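Local structure of thymocyte nuclear protein 1 (Leishmania major, 2AR1) at residues F67-T72 and G76-A81; F31-L36 and V120-T125; I19-L24 and S157-I162; T125-H130 and L163-E168. The protein is of unknown function but carries an EVE domain of the PUA clan, so it may bind nucleic acid, perhaps modified bases, as relatives are thought to do. All coordinates share one frame; numbering follows the deposited sequence.

Interaction 1 (F67-T72 and G76-A81); sequences FYHSNT and GVAGLA
Phe67 meets Gly79 and Ala78 through its backbone: its N donates to Gly79 O at 2.9 Å, from above the carbonyl plane, and its O accepts from Ala78 N at 2.7 Å. The next residue, Tyr68, pairs with Val77 as an antiparallel non-hydrogen-bonded pair. With CG anti to its own N (chi1 -176°), its ring lies along Gly76, whose carbonyl O sits over one face near the rim, while Tyr68 CD2 touches Val77 CG2 at 4.0 Å. His69 and Gly76 close the ladder as a hydrogen-bonded pair, His69 N to Gly76 O at 2.8 Å and Gly76 N to His69 O at 3.1 Å. With CG anti to the carbonyl carbon (chi1 -71°), the imidazole reaches out under the partner strand, and Ala78 CB stands almost over its centre, 3.5 Å from the ring centroid, a CH-pi contact. The Phe67 and His69 rings share one face of the sheet and meet edge against edge. His69 NE2 also bonds to Ile33 N, which fixes the ring's rotation. This beta hairpin lies mid-sheet, strand 21-26 flanking 64-69 and strand 113-128 flanking 76-89, with helix 33-39 packed over Phe67 and Ala78.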
loop_
_atom_site.group_PDB
_atom_site.type_symbol
_atom_site.label_atom_id
_atom_site.label_comp_id
_atom_site.label_asym_id
_atom_site.label_seq_id
_atom_site.Cartn_x
_atom_site.Cartn_y
_atom_site.Cartn_z
ATOM N N PHE A 67 5.297 -1.790 0.465
ATOM C CA PHE A 67 4.477 -2.686 -0.318
ATOM C C PHE A 67 4.318 -3.975 0.540
ATOM O O PHE A 67 5.276 -4.722 0.727
ATOM C CB PHE A 67 5.148 -2.998 -1.639
ATOM C CG PHE A 67 4.220 -3.587 -2.658
ATOM C CD1 PHE A 67 3.788 -4.860 -2.578
ATOM C CD2 PHE A 67 3.823 -2.812 -3.755
ATOM C CE1 PHE A 67 2.897 -5.398 -3.538
ATOM C CE2 PHE A 67 2.981 -3.343 -4.776
ATOM C CZ PHE A 67 2.493 -4.622 -4.649
ATOM N N TYR A 68 3.124 -4.251 0.985
ATOM C CA TYR A 68 2.875 -5.333 1.922
ATOM C C TYR A 68 2.071 -6.402 1.256
ATOM O O TYR A 68 0.977 -6.138 0.795
ATOM C CB TYR A 68 2.123 -4.817 3.171
ATOM C CG TYR A 68 1.880 -5.839 4.263
ATOM C CD1 TYR A 68 0.787 -6.663 4.209
ATOM C CD2 TYR A 68 2.768 -5.985 5.318
ATOM C CE1 TYR A 68 0.518 -7.578 5.221
ATOM C CE2 TYR A 68 2.535 -6.926 6.316
ATOM C CZ TYR A 68 1.435 -7.753 6.239
ATOM O OH TYR A 68 1.247 -8.673 7.241
ATOM N N HIS A 69 2.625 -7.642 1.233
ATOM C CA HIS A 69 1.887 -8.807 0.786
ATOM C C HIS A 69 1.009 -9.393 1.884
ATOM O O HIS A 69 1.509 -9.786 2.958
ATOM C CB HIS A 69 2.864 -9.907 0.323
ATOM C CG HIS A 69 3.542 -9.594 -0.956
ATOM N ND1 HIS A 69 4.526 -10.424 -1.475
ATOM C CD2 HIS A 69 3.394 -8.589 -1.847
ATOM C CE1 HIS A 69 4.923 -9.942 -2.633
ATOM N NE2 HIS A 69 4.247 -8.848 -2.901
ATOM N N SER A 70 -0.304 -9.427 1.609
ATOM C CA SER A 70 -1.300 -9.946 2.508
ATOM C C SER A 70 -1.930 -11.220 1.998
ATOM O O SER A 70 -1.817 -11.537 0.784
ATOM C CB SER A 70 -2.403 -8.876 2.751
ATOM O OG SER A 70 -2.949 -8.424 1.517
ATOM N N ASN A 71 -2.536 -11.978 2.928
ATOM C CA ASN A 71 -3.373 -13.109 2.567
ATOM C C ASN A 71 -2.543 -14.092 1.721
ATOM O O ASN A 71 -2.899 -14.492 0.599
ATOM C CB ASN A 71 -4.614 -12.603 1.814
ATOM C CG ASN A 71 -5.668 -13.697 1.608
ATOM O OD1 ASN A 71 -6.423 -14.029 2.517
ATOM N ND2 ASN A 71 -5.702 -14.270 0.392
ATOM N N THR A 72 -1.412 -14.485 2.288
ATOM C CA THR A 72 -0.469 -15.345 1.586
ATOM C C THR A 72 0.338 -16.145 2.598
ATOM O O THR A 72 0.285 -15.828 3.782
ATOM C CB THR A 72 0.456 -14.474 0.616
ATOM O OG1 THR A 72 1.259 -15.324 -0.199
ATOM C CG2 THR A 72 1.365 -13.486 1.379
ATOM N N GLY A 76 4.114 -10.042 4.684
ATOM C CA GLY A 76 5.021 -9.086 5.233
ATOM C C GLY A 76 5.325 -8.029 4.177
ATOM O O GLY A 76 4.663 -7.968 3.115
ATOM N N VAL A 77 6.302 -7.182 4.472
ATOM C CA VAL A 77 6.768 -6.128 3.530
ATOM C C VAL A 77 7.708 -6.701 2.439
ATOM O O VAL A 77 8.792 -7.287 2.772
ATOM C CB VAL A 77 7.423 -4.947 4.235
ATOM C CG1 VAL A 77 7.818 -3.847 3.302
ATOM C CG2 VAL A 77 6.383 -4.333 5.266
ATOM N N ALA A 78 7.235 -6.566 1.226
ATOM C CA ALA A 78 7.947 -7.104 0.010
ATOM C C ALA A 78 8.867 -6.136 -0.748
ATOM O O ALA A 78 9.732 -6.530 -1.537
ATOM C CB ALA A 78 6.898 -7.537 -0.933
ATOM N N GLY A 79 8.695 -4.885 -0.470
ATOM C CA GLY A 79 9.410 -3.805 -1.222
ATOM C C GLY A 79 8.861 -2.459 -0.940
ATOM O O GLY A 79 8.132 -2.239 0.007
ATOM N N LEU A 80 9.188 -1.566 -1.812
ATOM C CA LEU A 80 8.951 -0.163 -1.649
ATOM C C LEU A 80 8.386 0.422 -2.940
ATOM O O LEU A 80 8.756 0.031 -4.058
ATOM C CB LEU A 80 10.278 0.570 -1.318
ATOM C CG LEU A 80 11.012 0.167 -0.032
ATOM C CD1 LEU A 80 12.153 1.074 0.175
ATOM C CD2 LEU A 80 10.039 0.335 1.165
ATOM N N ALA A 81 7.461 1.371 -2.747
ATOM C CA ALA A 81 6.942 2.164 -3.828
ATOM C C ALA A 81 6.925 3.661 -3.438
ATOM O O ALA A 81 7.308 4.056 -2.320
ATOM C CB ALA A 81 5.553 1.712 -4.220
#

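Interaction 2 (F31-L36 and V120-T125); sequences FSIDDL and VARWDT
Asp34 OD1 takes the N-H of Arg122 NE at 2.8 Å in an almost perfectly straight bond (175°), the shorter arm of a two-pronged salt bridge. The second arm runs from Arg122 NH2 to Asp34 OD2, 3.1 Å and slightly more bent. Arg122 thus grips the carboxylate side-on, one nitrogen to each oxygen. Both oxygens use their syn lone pairs, and the two flat groups lie nearly coplanar, 21° apart. The remaining terminal nitrogen, Arg122 NH1, donates to Trp123 O at 2.9 Å, so three bonds hold the guanidinium in place. Arg122 CG, anti to the backbone N, lies 3.8 Å from Ile33 CG2, and a bend at chi2 (-64°) swings the guanidinium to Asp34. Ile33 fills the inner part of the contact: its other branch reaches along the strand, and CD1 comes to 3.6 Å from Ala121 O. Ile33 is buried, whereas the ion pair is nearer the surface, Arg122 exposed and Asp34 partly so, where solvent would be expected to weaken the attraction of the charges. Behind this contact the helix start is itself fixed. Ser32 is the N-cap, its OG receiving a weak bond from Asp34 N, and its own N donates to Asp35 OD2 at 2.8 Å. Asp35 OD2 uses its anti lone pair for that bond. Ser32 and Asp35 thus form a capping box that opens helix 33-39. The first turn of this helix, through Ile33 and Asp34, packs on strand 113-128 of the EVE-domain sheet, at and just after the classic beta bulge where Val120 and Ala121 both face Leu80.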
loop_
_atom_site.group_PDB
_atom_site.type_symbol
_atom_site.label_atom_id
_atom_site.label_comp_id
_atom_site.label_asym_id
_atom_site.label_seq_id
_atom_site.Cartn_x
_atom_site.Cartn_y
_atom_site.Cartn_z
ATOM N N PHE A 31 -1.629 -9.232 -7.292
ATOM C CA PHE A 31 -0.710 -8.181 -7.684
ATOM C C PHE A 31 0.392 -8.085 -6.653
ATOM O O PHE A 31 0.163 -7.704 -5.498
ATOM C CB PHE A 31 -1.493 -6.876 -7.818
ATOM C CG PHE A 31 -0.693 -5.706 -8.352
ATOM C CD1 PHE A 31 -0.590 -5.493 -9.716
ATOM C CD2 PHE A 31 -0.054 -4.841 -7.507
ATOM C CE1 PHE A 31 0.141 -4.446 -10.225
ATOM C CE2 PHE A 31 0.643 -3.740 -8.012
ATOM C CZ PHE A 31 0.761 -3.564 -9.378
ATOM N N SER A 32 1.593 -8.496 -7.064
ATOM C CA SER A 32 2.730 -8.521 -6.175
ATOM C C SER A 32 3.686 -7.383 -6.429
ATOM O O SER A 32 3.583 -6.645 -7.407
ATOM C CB SER A 32 3.453 -9.843 -6.343
ATOM O OG SER A 32 4.152 -9.846 -7.582
ATOM N N ILE A 33 4.697 -7.291 -5.578
ATOM C CA ILE A 33 5.756 -6.306 -5.820
ATOM C C ILE A 33 6.416 -6.503 -7.227
ATOM O O ILE A 33 6.805 -5.557 -7.844
ATOM C CB ILE A 33 6.822 -6.372 -4.708
ATOM C CG1 ILE A 33 7.857 -5.238 -4.863
ATOM C CG2 ILE A 33 7.585 -7.737 -4.740
ATOM C CD1 ILE A 33 7.312 -3.778 -4.790
ATOM N N ASP A 34 6.448 -7.729 -7.729
ATOM C CA ASP A 34 7.064 -8.015 -9.046
ATOM C C ASP A 34 6.201 -7.535 -10.216
ATOM O O ASP A 34 6.714 -7.206 -11.272
ATOM C CB ASP A 34 7.294 -9.509 -9.106
ATOM C CG ASP A 34 8.294 -9.968 -8.074
ATOM O OD1 ASP A 34 9.277 -9.202 -7.838
ATOM O OD2 ASP A 34 8.151 -11.099 -7.516
ATOM N N ASP A 35 4.877 -7.553 -10.016
ATOM C CA ASP A 35 3.927 -6.932 -10.960
ATOM C C ASP A 35 4.169 -5.426 -11.035
ATOM O O ASP A 35 4.147 -4.871 -12.123
ATOM C CB ASP A 35 2.457 -7.219 -10.548
ATOM C CG ASP A 35 2.128 -8.667 -10.703
ATOM O OD1 ASP A 35 2.439 -9.238 -11.794
ATOM O OD2 ASP A 35 1.697 -9.266 -9.715
ATOM N N LEU A 36 4.310 -4.760 -9.873
ATOM C CA LEU A 36 4.620 -3.298 -9.913
ATOM C C LEU A 36 5.935 -3.005 -10.616
ATOM O O LEU A 36 6.044 -2.100 -11.458
ATOM C CB LEU A 36 4.621 -2.718 -8.490
ATOM C CG LEU A 36 4.903 -1.232 -8.357
ATOM C CD1 LEU A 36 3.929 -0.456 -9.264
ATOM C CD2 LEU A 36 4.764 -0.793 -6.879
ATOM N N VAL A 120 9.875 1.144 -6.444
ATOM C CA VAL A 120 11.143 1.711 -5.920
ATOM C C VAL A 120 12.167 0.610 -5.616
ATOM O O VAL A 120 13.322 0.731 -6.007
ATOM C CB VAL A 120 10.888 2.557 -4.639
ATOM C CG1 VAL A 120 12.174 2.966 -4.011
ATOM C CG2 VAL A 120 10.049 3.804 -4.975
ATOM N N ALA A 121 11.698 -0.424 -4.910
ATOM C CA ALA A 121 12.571 -1.545 -4.501
ATOM C C ALA A 121 11.825 -2.868 -4.298
ATOM O O ALA A 121 10.689 -2.883 -3.879
ATOM C CB ALA A 121 13.320 -1.204 -3.298
ATOM N N ARG A 122 12.527 -3.965 -4.660
ATOM C CA ARG A 122 12.038 -5.301 -4.530
ATOM C C ARG A 122 13.015 -5.957 -3.557
ATOM O O ARG A 122 14.207 -6.061 -3.867
ATOM C CB ARG A 122 12.026 -6.023 -5.879
ATOM C CG ARG A 122 11.198 -7.332 -5.967
ATOM C CD ARG A 122 11.643 -8.468 -5.116
ATOM N NE ARG A 122 10.937 -9.639 -5.592
ATOM C CZ ARG A 122 11.051 -10.844 -5.059
ATOM N NH1 ARG A 122 11.842 -11.019 -4.021
ATOM N NH2 ARG A 122 10.410 -11.877 -5.574
ATOM N N TRP A 123 12.566 -6.352 -2.383
ATOM C CA TRP A 123 13.482 -6.816 -1.401
ATOM C C TRP A 123 13.741 -8.312 -1.669
ATOM O O TRP A 123 12.826 -9.057 -2.108
ATOM C CB TRP A 123 12.963 -6.599 0.003
ATOM C CG TRP A 123 12.937 -5.186 0.388
ATOM C CD1 TRP A 123 13.500 -4.127 -0.319
ATOM C CD2 TRP A 123 12.341 -4.617 1.589
ATOM N NE1 TRP A 123 13.257 -2.944 0.382
ATOM C CE2 TRP A 123 12.586 -3.231 1.551
ATOM C CE3 TRP A 123 11.671 -5.171 2.719
ATOM C CZ2 TRP A 123 12.172 -2.372 2.611
ATOM C CZ3 TRP A 123 11.214 -4.286 3.756
ATOM C CH2 TRP A 123 11.501 -2.921 3.673
ATOM N N ASP A 124 14.934 -8.802 -1.359
ATOM C CA ASP A 124 15.298 -10.192 -1.711
ATOM C C ASP A 124 14.374 -11.266 -1.104
ATOM O O ASP A 124 14.090 -12.301 -1.716
ATOM C CB ASP A 124 16.742 -10.502 -1.317
ATOM C CG ASP A 124 17.815 -9.687 -2.035
ATOM O OD1 ASP A 124 17.561 -8.765 -2.852
ATOM O OD2 ASP A 124 18.963 -9.969 -1.633
ATOM N N THR A 125 13.943 -11.031 0.136
ATOM C CA THR A 125 12.984 -11.896 0.786
ATOM C C THR A 125 12.069 -10.946 1.521
ATOM O O THR A 125 12.444 -9.779 1.819
ATOM C CB THR A 125 13.615 -12.870 1.757
ATOM O OG1 THR A 125 14.289 -12.150 2.793
ATOM C CG2 THR A 125 14.605 -13.741 1.016
#

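Interaction 3 (I19-L24 and S157-I162); sequences IHYWLL and SEYAYI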
loop_
_atom_site.group_PDB
_atom_site.type_symbol
_atom_site.label_atom_id
_atom_site.label_comp_id
_atom_site.label_asym_id
_atom_site.label_seq_id
_atom_site.Cartn_x
_atom_site.Cartn_y
_atom_site.Cartn_z
ATOM N N ILE A 19 7.468 14.833 3.158
ATOM C CA ILE A 19 7.244 13.500 2.648
ATOM C C ILE A 19 6.582 12.709 3.777
ATOM O O ILE A 19 7.011 12.777 4.896
ATOM C CB ILE A 19 8.633 12.821 2.274
ATOM C CG1 ILE A 19 9.377 13.534 1.110
ATOM C CG2 ILE A 19 8.500 11.346 1.949
ATOM C CD1 ILE A 19 8.634 13.509 -0.104
ATOM N N HIS A 20 5.506 12.001 3.460
ATOM C CA HIS A 20 4.806 11.110 4.393
ATOM C C HIS A 20 4.905 9.647 3.981
ATOM O O HIS A 20 5.392 9.319 2.883
ATOM C CB HIS A 20 3.388 11.579 4.576
ATOM C CG HIS A 20 3.320 12.979 5.076
ATOM N ND1 HIS A 20 3.941 13.385 6.238
ATOM C CD2 HIS A 20 2.858 14.103 4.481
ATOM C CE1 HIS A 20 3.787 14.700 6.377
ATOM N NE2 HIS A 20 3.145 15.161 5.317
ATOM N N TYR A 21 4.473 8.758 4.850
ATOM C CA TYR A 21 4.786 7.345 4.698
ATOM C C TYR A 21 3.533 6.567 4.861
ATOM O O TYR A 21 2.690 6.913 5.743
ATOM C CB TYR A 21 5.822 6.850 5.765
ATOM C CG TYR A 21 6.984 7.863 5.875
ATOM C CD1 TYR A 21 6.923 8.922 6.744
ATOM C CD2 TYR A 21 8.196 7.692 5.160
ATOM C CE1 TYR A 21 7.934 9.855 6.897
ATOM C CE2 TYR A 21 9.182 8.590 5.316
ATOM C CZ TYR A 21 9.086 9.694 6.146
ATOM O OH TYR A 21 10.130 10.630 6.231
ATOM N N TRP A 22 3.418 5.474 4.115
ATOM C CA TRP A 22 2.198 4.617 4.123
ATOM C C TRP A 22 2.521 3.170 3.891
ATOM O O TRP A 22 3.590 2.838 3.355
ATOM C CB TRP A 22 1.264 5.047 2.989
ATOM C CG TRP A 22 0.988 6.546 2.976
ATOM C CD1 TRP A 22 1.709 7.498 2.327
ATOM C CD2 TRP A 22 -0.088 7.253 3.648
ATOM N NE1 TRP A 22 1.145 8.751 2.534
ATOM C CE2 TRP A 22 0.045 8.612 3.336
ATOM C CE3 TRP A 22 -1.157 6.836 4.457
ATOM C CZ2 TRP A 22 -0.816 9.561 3.822
ATOM C CZ3 TRP A 22 -1.998 7.755 4.921
ATOM C CH2 TRP A 22 -1.848 9.125 4.603
ATOM N N LEU A 23 1.535 2.356 4.240
ATOM C CA LEU A 23 1.613 0.960 3.887
ATOM C C LEU A 23 0.390 0.595 3.032
ATOM O O LEU A 23 -0.777 0.840 3.450
ATOM C CB LEU A 23 1.694 0.119 5.181
ATOM C CG LEU A 23 1.774 -1.382 5.102
ATOM C CD1 LEU A 23 2.472 -2.031 6.290
ATOM C CD2 LEU A 23 0.447 -2.099 4.841
ATOM N N LEU A 24 0.623 -0.119 1.954
ATOM C CA LEU A 24 -0.429 -0.550 1.061
ATOM C C LEU A 24 -0.398 -2.072 1.028
ATOM O O LEU A 24 0.647 -2.685 0.713
ATOM C CB LEU A 24 -0.209 0.052 -0.336
ATOM C CG LEU A 24 -0.783 1.466 -0.482
ATOM C CD1 LEU A 24 -0.309 2.362 0.632
ATOM C CD2 LEU A 24 -0.366 2.036 -1.832
ATOM N N SER A 157 9.327 7.027 12.029
ATOM C CA SER A 157 10.209 6.096 12.749
ATOM C C SER A 157 9.916 4.648 12.393
ATOM O O SER A 157 10.827 3.802 12.401
ATOM C CB SER A 157 10.160 6.208 14.287
ATOM O OG SER A 157 8.822 6.270 14.723
ATOM N N GLU A 158 8.624 4.337 12.200
ATOM C CA GLU A 158 8.197 3.022 11.787
ATOM C C GLU A 158 8.835 2.702 10.392
ATOM O O GLU A 158 9.399 1.597 10.223
ATOM C CB GLU A 158 6.681 2.929 11.754
ATOM C CG GLU A 158 6.052 2.674 13.090
ATOM C CD GLU A 158 4.569 3.033 13.134
ATOM O OE1 GLU A 158 3.961 3.362 12.063
ATOM O OE2 GLU A 158 4.076 3.060 14.252
ATOM N N TYR A 159 8.679 3.571 9.454
ATOM C CA TYR A 159 9.287 3.501 8.103
ATOM C C TYR A 159 10.762 3.256 8.271
ATOM O O TYR A 159 11.291 2.295 7.713
ATOM C CB TYR A 159 8.999 4.727 7.314
ATOM C CG TYR A 159 9.496 4.622 5.929
ATOM C CD1 TYR A 159 8.786 3.864 4.978
ATOM C CD2 TYR A 159 10.604 5.301 5.554
ATOM C CE1 TYR A 159 9.192 3.825 3.643
ATOM C CE2 TYR A 159 11.056 5.274 4.210
ATOM C CZ TYR A 159 10.335 4.553 3.263
ATOM O OH TYR A 159 10.913 4.611 1.986
ATOM N N ALA A 160 11.438 4.092 9.043
ATOM C CA ALA A 160 12.919 4.037 9.235
ATOM C C ALA A 160 13.306 2.632 9.759
ATOM O O ALA A 160 14.263 2.022 9.279
ATOM C CB ALA A 160 13.283 5.026 10.272
ATOM N N TYR A 161 12.592 2.174 10.788
ATOM C CA TYR A 161 12.926 0.893 11.457
ATOM C C TYR A 161 12.791 -0.303 10.499
ATOM O O TYR A 161 13.677 -1.225 10.400
ATOM C CB TYR A 161 12.121 0.800 12.740
ATOM C CG TYR A 161 12.844 -0.186 13.642
ATOM C CD1 TYR A 161 12.667 -1.587 13.523
ATOM C CD2 TYR A 161 13.830 0.274 14.550
ATOM C CE1 TYR A 161 13.334 -2.448 14.325
ATOM C CE2 TYR A 161 14.517 -0.579 15.376
ATOM C CZ TYR A 161 14.314 -1.973 15.267
ATOM O OH TYR A 161 15.008 -2.971 15.991
ATOM N N ILE A 162 11.740 -0.247 9.685
ATOM C CA ILE A 162 11.438 -1.299 8.700
ATOM C C ILE A 162 12.507 -1.376 7.622
ATOM O O ILE A 162 12.946 -2.473 7.329
ATOM C CB ILE A 162 9.985 -1.203 8.177
ATOM C CG1 ILE A 162 9.054 -1.480 9.323
ATOM C CG2 ILE A 162 9.730 -2.001 6.929
ATOM C CD1 ILE A 162 7.503 -1.246 9.073
#
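Strand 21-24 and helix 157-162 pass each other without a hydrogen bond between them, their backbones closest at Tyr21 and Tyr159, whose CA atoms are 6.8 Å apart. Both residues direct CB toward the opposite segment, and these two side chains carry the contact. Tyr21 sends the CD2 side of its ring over one face of the Tyr159 ring, near the rim. Its CD2 lies 3.4 Å from both CD2 and CG of Tyr159, and Tyr21 CE2 follows at 3.6 Å from Tyr159 CD2. The ring planes are inclined at 36° with centroids 4.8 Å apart, an oblique aromatic pair. As a whole the two side chains run at about a right angle to each other. In this EVE domain, the pair joins the long C-terminal helix 156-169 to strand 21-26, which lies between strands 64-69 and 151-154 of the mixed sheet. In Tyr159, CG is anti to the backbone N (chi1 -175°), carrying the ring out from the helix across the tyrosine of the strand. Around the pair, Tyr21 also touches Val154, Tyr159 touches Lys64, and Ile162 packs on Leu66.

Interaction 4 (T125-H130 and L163-E168); sequences TVLTLH and LRMNEE
Leu127 and Met165 supply the apolar contact, their side chains crossing at about a right angle. Both methyls of the leucine press on the methionine at its base and at its far end. Leu127 CD2 lies 3.7 Å from Met165 CB and CD1 lies 3.9 Å from the same atom. The terminal methyl, Met165 CE, comes to 4.0 Å from Leu127 CD1 and 4.1 Å from its CD2. Met165 reaches this position because its chain, extended at chi2, folds at chi3 (72°), bringing CE back to the leucine. Leu127 CD2 also approaches the backbone of Asn166, 4.4 Å from its N. Leu132 also touches Leu127, and Arg135 and Leu138 touch Met165.

No hydrogen bond links the two segments; polar side chains bond instead within or next to their own segments. Thr128 is the N-cap of helix 129-132, its OG1 accepting from Glu131 N, while Asn166 OD1 is held by Gln169 NE2. On the helix surface Arg164 NE donates to Glu168 OE2 at 2.8 Å, a salt bridge one turn along.

Here the end of strand 113-128, past its corner at Thr125, runs straight into a short helix, and the C-terminal helix 156-169 packs Met165 against Leu127 just before the strand passes into that helix: helix-on-sheet packing in the EVE domain.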
loop_
_atom_site.group_PDB
_atom_site.type_symbol
_atom_site.label_atom_id
_atom_site.label_comp_id
_atom_site.label_asym_id
_atom_site.label_seq_id
_atom_site.Cartn_x
_atom_site.Cartn_y
_atom_site.Cartn_z
ATOM N N THR A 125 13.943 -11.031 0.136
ATOM C CA THR A 125 12.984 -11.896 0.786
ATOM C C THR A 125 12.069 -10.946 1.521
ATOM O O THR A 125 12.444 -9.779 1.819
ATOM C CB THR A 125 13.615 -12.870 1.757
ATOM O OG1 THR A 125 14.289 -12.150 2.793
ATOM C CG2 THR A 125 14.605 -13.741 1.016
ATOM N N VAL A 126 10.847 -11.386 1.673
ATOM C CA VAL A 126 9.848 -10.593 2.373
ATOM C C VAL A 126 10.309 -10.422 3.813
ATOM O O VAL A 126 10.889 -11.301 4.435
ATOM C CB VAL A 126 8.485 -11.277 2.336
ATOM C CG1 VAL A 126 7.446 -10.504 3.150
ATOM C CG2 VAL A 126 7.927 -11.391 0.963
ATOM N N LEU A 127 10.059 -9.256 4.349
ATOM C CA LEU A 127 10.255 -9.013 5.789
ATOM C C LEU A 127 8.976 -9.438 6.525
ATOM O O LEU A 127 7.953 -8.771 6.400
ATOM C CB LEU A 127 10.579 -7.541 5.987
ATOM C CG LEU A 127 10.876 -7.064 7.403
ATOM C CD1 LEU A 127 12.140 -7.784 7.955
ATOM C CD2 LEU A 127 10.968 -5.575 7.555
ATOM N N THR A 128 9.036 -10.558 7.256
ATOM C CA THR A 128 7.816 -11.188 7.608
ATOM C C THR A 128 7.048 -10.399 8.656
ATOM O O THR A 128 7.642 -9.631 9.444
ATOM C CB THR A 128 8.042 -12.574 8.223
ATOM O OG1 THR A 128 8.925 -12.458 9.380
ATOM C CG2 THR A 128 8.637 -13.479 7.163
ATOM N N LEU A 129 5.749 -10.687 8.695
ATOM C CA LEU A 129 4.836 -10.120 9.706
ATOM C C LEU A 129 5.312 -10.484 11.113
ATOM O O LEU A 129 5.316 -9.586 11.999
ATOM C CB LEU A 129 3.405 -10.485 9.423
ATOM C CG LEU A 129 2.518 -9.859 10.475
ATOM C CD1 LEU A 129 2.177 -8.454 10.278
ATOM C CD2 LEU A 129 1.317 -10.775 10.625
ATOM N N HIS A 130 5.754 -11.741 11.273
ATOM C CA HIS A 130 6.246 -12.226 12.602
ATOM C C HIS A 130 7.358 -11.273 13.088
ATOM O O HIS A 130 7.332 -10.794 14.228
ATOM C CB HIS A 130 6.803 -13.638 12.490
ATOM C CG HIS A 130 7.566 -14.054 13.708
ATOM N ND1 HIS A 130 6.947 -14.499 14.863
ATOM C CD2 HIS A 130 8.893 -14.055 13.971
ATOM C CE1 HIS A 130 7.863 -14.802 15.771
ATOM N NE2 HIS A 130 9.054 -14.568 15.243
ATOM N N LEU A 163 12.963 -0.262 7.118
ATOM C CA LEU A 163 14.023 -0.206 6.124
ATOM C C LEU A 163 15.300 -0.728 6.765
ATOM O O LEU A 163 16.041 -1.488 6.136
ATOM C CB LEU A 163 14.156 1.181 5.510
ATOM C CG LEU A 163 13.198 1.357 4.299
ATOM C CD1 LEU A 163 11.769 1.362 4.558
ATOM C CD2 LEU A 163 13.559 2.645 3.650
ATOM N N ARG A 164 15.564 -0.408 8.020
ATOM C CA ARG A 164 16.713 -0.932 8.774
ATOM C C ARG A 164 16.654 -2.445 8.855
ATOM O O ARG A 164 17.629 -3.147 8.737
ATOM C CB ARG A 164 16.778 -0.282 10.158
ATOM C CG ARG A 164 17.441 -1.109 11.192
ATOM C CD ARG A 164 17.159 -0.720 12.655
ATOM N NE ARG A 164 17.882 -1.641 13.532
ATOM C CZ ARG A 164 18.241 -1.424 14.795
ATOM N NH1 ARG A 164 17.973 -0.285 15.369
ATOM N NH2 ARG A 164 18.958 -2.351 15.448
ATOM N N MET A 165 15.489 -2.955 9.185
ATOM C CA MET A 165 15.282 -4.411 9.224
ATOM C C MET A 165 15.579 -5.144 7.894
ATOM O O MET A 165 16.134 -6.260 7.878
ATOM C CB MET A 165 13.876 -4.732 9.674
ATOM C CG MET A 165 13.647 -4.402 11.117
ATOM S SD MET A 165 11.867 -4.513 11.563
ATOM C CE MET A 165 11.611 -6.151 11.540
ATOM N N ASN A 166 15.169 -4.522 6.784
ATOM C CA ASN A 166 15.499 -5.108 5.482
ATOM C C ASN A 166 17.012 -5.193 5.302
ATOM O O ASN A 166 17.543 -6.210 4.793
ATOM C CB ASN A 166 14.867 -4.358 4.317
ATOM C CG ASN A 166 15.315 -4.916 2.975
ATOM O OD1 ASN A 166 15.143 -6.114 2.710
ATOM N ND2 ASN A 166 15.875 -4.071 2.125
ATOM N N GLU A 167 17.720 -4.144 5.702
ATOM C CA GLU A 167 19.173 -4.126 5.583
ATOM C C GLU A 167 19.795 -5.178 6.451
ATOM O O GLU A 167 20.691 -5.838 6.004
ATOM C CB GLU A 167 19.762 -2.758 5.928
ATOM C CG GLU A 167 19.110 -1.648 5.232
ATOM C CD GLU A 167 19.870 -0.358 5.433
ATOM O OE1 GLU A 167 20.012 0.085 6.602
ATOM O OE2 GLU A 167 20.330 0.199 4.430
ATOM N N GLU A 168 19.304 -5.365 7.685
ATOM C CA GLU A 168 19.847 -6.392 8.591
ATOM C C GLU A 168 19.645 -7.759 7.971
ATOM O O GLU A 168 20.551 -8.578 8.005
ATOM C CB GLU A 168 19.153 -6.304 9.964
ATOM C CG GLU A 168 19.448 -4.943 10.619
ATOM C CD GLU A 168 18.633 -4.646 11.872
ATOM O OE1 GLU A 168 17.468 -5.071 11.976
ATOM O OE2 GLU A 168 19.184 -3.951 12.748
#

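How the interactions relate
Interaction 1 lies within the mixed sheet, as the hairpin at its centre; interactions 2, 3 and 4 set helices against it. Interactions 2 and 4 use strand 113-128 before and after its corner and share Thr125. Interaction 2 lies about 8 Å from interaction 1, centre to centre, and Leu80 N to Ala121 O, 2.9 Å, ties them. The centre of interaction 4 is about 10 Å from that of interaction 1, and Val77 O to Leu127 N, 2.8 Å, joins the two. Interaction 3 meets the hairpin through Tyr68 N and Leu24 O, 2.9 Å apart, and shares helix 156-169 with interaction 4. Trp123 packs on Ile162 and Asn166, linking interaction 2 to both contacts of that helix.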